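Local structure of class I SAM-dependent methyltransferase (Silicibacter pomeroyi DSS-3, 3CVO) at residues A[60-63]-A[64-67]. The protein is of unknown function but has the Rossmann-like fold of class I methyltransferases and probably transfers methyl groups from S-adenosylmethionine. Numbering follows the deposited sequence.
Sequences DRAW and ARMM. With SO4 (sulfate ion), chain E; EDO (1,2-ethanediol), chain I; EDO (1,2-ethanediol), chain P.
Trp63 and Met67 meet one turn apart at the start of helix 61-73, the crossover helix of a beta-alpha-beta unit between strands 53-58 and 81-86 in the Rossmann-like sheet. CG of Met67, a selenomethionine, lies over the face of the Trp63 five-membered ring in a CH-pi contact, 4.0 Å from its centroid. The chain then bends at chi2 (-63°), bringing Met67 SE obliquely to the benzo part, 3.7 Å from Trp63 CZ2. Selenomethionine Met66 crosses the indole at about a right angle, its CE 4.0 Å from Trp63 CZ3; the selenium atoms of both residues, oblique to the ring, make Met-aromatic contacts. Trp63 NE1 donates a hydrogen bond to Ser39 O, which helps fix the ring's rotation. Replacing Trp63 by an alanine is likely to strip both selenomethionine ends of their aromatic partner and leave Ser39 O without its indole donor.

On another side of the helix, a bend at chi3 (-68°) folds the Arg65 guanidinium back so that Arg61 O lies over one of its faces, with sulfate and ethanediol at its edge. Its NH1 and NH2 grip two oxygens of the sulfate, with Arg65 NH1 2.9 Å from sulfate O3, while NE and NH2 bind the ethanediol. Both bound molecules probably come from the crystallisation liquor.

Behind these groups, Ala64 packs on Ile84 and Trp86, while Asp60 is the N-cap: Trp63 N donates to Asp60 OD1 at 3.0 Å, meeting it from above the carboxylate plane.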
ATOM      1  N   ASP A  60     -18.981   5.404  -9.993  1.00 17.88           N
ATOM      2  CA  ASP A  60     -20.099   5.031 -10.893  1.00 20.28           C
ATOM      3  C   ASP A  60     -20.084   6.016 -12.058  1.00 18.80           C
ATOM      4  O   ASP A  60     -20.469   7.161 -11.921  1.00 18.09           O
ATOM      5  CB  ASP A  60     -21.423   5.061 -10.117  1.00 21.50           C
ATOM      6  CG  ASP A  60     -22.640   4.643 -10.942  1.00 22.72           C
ATOM      7  OD1 ASP A  60     -22.675   4.793 -12.172  1.00 23.10           O
ATOM      8  OD2 ASP A  60     -23.605   4.170 -10.318  1.00 28.03           O
ATOM      9  N   ARG A  61     -19.617   5.552 -13.205  0.50 19.30           N
ATOM     10  CA  ARG A  61     -19.471   6.415 -14.364  0.50 20.36           C
ATOM     11  C   ARG A  61     -20.808   7.058 -14.780  0.50 22.03           C
ATOM     12  O   ARG A  61     -20.873   8.249 -15.132  0.50 20.98           O
ATOM     13  CB  ARG A  61     -18.888   5.646 -15.543  0.50 20.62           C
ATOM     14  CG  ARG A  61     -18.629   6.540 -16.735  0.50 23.80           C
ATOM     15  CD  ARG A  61     -17.847   5.869 -17.854  0.50 25.36           C
ATOM     16  NE  ARG A  61     -17.170   6.876 -18.669  0.50 33.00           N
ATOM     17  CZ  ARG A  61     -16.299   6.598 -19.630  0.50 38.45           C
ATOM     18  NH1 ARG A  61     -15.997   5.336 -19.908  0.50 37.59           N
ATOM     19  NH2 ARG A  61     -15.723   7.583 -20.306  0.50 38.42           N
ATOM     20  N   ALA A  62     -21.861   6.248 -14.777  1.00 20.50           N
ATOM     21  CA  ALA A  62     -23.190   6.712 -15.228  1.00 20.39           C
ATOM     22  C   ALA A  62     -23.775   7.745 -14.274  1.00 20.21           C
ATOM     23  O   ALA A  62     -24.385   8.730 -14.694  1.00 19.62           O
ATOM     24  CB  ALA A  62     -24.144   5.528 -15.467  1.00 18.10           C
ATOM     25  N   TRP A  63     -23.511   7.558 -12.993  1.00 19.15           N
ATOM     26  CA  TRP A  63     -23.900   8.547 -12.002  1.00 18.46           C
ATOM     27  C   TRP A  63     -23.051   9.811 -12.115  1.00 21.26           C
ATOM     28  O   TRP A  63     -23.585  10.909 -12.053  1.00 19.40           O
ATOM     29  CB  TRP A  63     -23.831   7.958 -10.604  1.00 18.62           C
ATOM     30  CG  TRP A  63     -24.205   8.880  -9.523  1.00 20.62           C
ATOM     31  CD1 TRP A  63     -23.382   9.360  -8.564  1.00 24.53           C
ATOM     32  CD2 TRP A  63     -25.510   9.420  -9.242  1.00 21.80           C
ATOM     33  NE1 TRP A  63     -24.075  10.153  -7.704  1.00 23.12           N
ATOM     34  CE2 TRP A  63     -25.385  10.203  -8.088  1.00 20.29           C
ATOM     35  CE3 TRP A  63     -26.761   9.313  -9.852  1.00 25.20           C
ATOM     36  CZ2 TRP A  63     -26.459  10.929  -7.536  1.00 29.10           C
ATOM     37  CZ3 TRP A  63     -27.831  10.023  -9.301  1.00 30.86           C
ATOM     38  CH2 TRP A  63     -27.666  10.823  -8.152  1.00 30.11           C
ATOM     39  N   ALA A  64     -21.750   9.675 -12.360  1.00 18.94           N
ATOM     40  CA  ALA A  64     -20.923  10.855 -12.585  1.00 20.71           C
ATOM     41  C   ALA A  64     -21.457  11.674 -13.761  1.00 19.56           C
ATOM     42  O   ALA A  64     -21.518  12.887 -13.710  1.00 20.38           O
ATOM     43  CB  ALA A  64     -19.409  10.490 -12.804  1.00 19.18           C
ATOM     44  N   ARG A  65     -21.903  10.983 -14.796  1.00 21.06           N
ATOM     45  CA  ARG A  65     -22.418  11.639 -16.005  1.00 20.94           C
ATOM     46  C   ARG A  65     -23.706  12.392 -15.673  1.00 20.74           C
ATOM     47  O   ARG A  65     -23.914  13.544 -16.069  1.00 16.89           O
ATOM     48  CB  ARG A  65     -22.680  10.614 -17.095  1.00 21.35           C
ATOM     49  CG  ARG A  65     -22.990  11.209 -18.430  1.00 22.93           C
ATOM     50  CD  ARG A  65     -23.383  10.097 -19.386  1.00 28.37           C
ATOM     51  NE  ARG A  65     -22.235   9.238 -19.683  1.00 35.94           N
ATOM     52  CZ  ARG A  65     -22.162   7.932 -19.430  1.00 34.88           C
ATOM     53  NH1 ARG A  65     -23.170   7.286 -18.867  1.00 34.05           N
ATOM     54  NH2 ARG A  65     -21.054   7.265 -19.747  1.00 35.00           N
HETATM   55  N   MSE A  66     -24.537  11.765 -14.872  1.00 19.09           N
HETATM   56  CA  MSE A  66     -25.753  12.453 -14.375  1.00 19.63           C
HETATM   57  C   MSE A  66     -25.446  13.691 -13.533  1.00 18.14           C
HETATM   58  O   MSE A  66     -26.100  14.708 -13.689  1.00 18.28           O
HETATM   59  CB  MSE A  66     -26.660  11.499 -13.593  1.00 20.16           C
HETATM   60  CG  MSE A  66     -27.372  10.555 -14.510  1.00 25.14           C
HETATM   61 SE   MSE A  66     -28.482   9.227 -13.576  0.75 29.89          SE
HETATM   62  CE  MSE A  66     -29.769  10.464 -12.799  1.00 35.20           C
HETATM   63  N   MSE A  67     -24.475  13.596 -12.632  1.00 17.91           N
HETATM   64  CA  MSE A  67     -24.106  14.725 -11.759  1.00 20.12           C
HETATM   65  C   MSE A  67     -23.592  15.886 -12.616  1.00 20.14           C
HETATM   66  O   MSE A  67     -23.909  17.059 -12.376  1.00 19.82           O
HETATM   67  CB  MSE A  67     -23.051  14.295 -10.736  1.00 19.05           C
HETATM   68  CG  MSE A  67     -23.578  13.342  -9.691  1.00 22.74           C
HETATM   69 SE   MSE A  67     -24.967  14.090  -8.591  0.75 24.33          SE
HETATM   70  CE  MSE A  67     -24.078  15.749  -8.009  1.00 25.64           C
TER
HETATM   71  S   SO4 E 202     -21.917   3.704 -18.472  1.00 55.89           S
HETATM   72  O1  SO4 E 202     -21.466   2.943 -19.641  1.00 61.09           O
HETATM   73  O2  SO4 E 202     -22.126   2.810 -17.323  1.00 51.10           O
HETATM   74  O3  SO4 E 202     -23.180   4.365 -18.804  1.00 60.79           O
HETATM   75  O4  SO4 E 202     -20.920   4.710 -18.152  1.00 59.87           O
HETATM   76  C1  EDO I 206     -18.289   9.361 -21.524  1.00 56.46           C
HETATM   77  O1  EDO I 206     -18.883   8.932 -20.304  1.00 56.60           O
HETATM   78  C2  EDO I 206     -19.126  10.520 -22.005  1.00 54.21           C
HETATM   79  O2  EDO I 206     -19.767  11.062 -20.848  1.00 58.40           O
HETATM   80  C1  EDO P 213     -27.888   4.713 -11.308  1.00 51.44           C
HETATM   81  O1  EDO P 213     -28.207   5.946 -10.658  1.00 49.05           O
HETATM   82  C2  EDO P 213     -26.442   4.356 -11.004  1.00 48.23           C
HETATM   83  O2  EDO P 213     -25.694   4.315 -12.226  1.00 45.68           O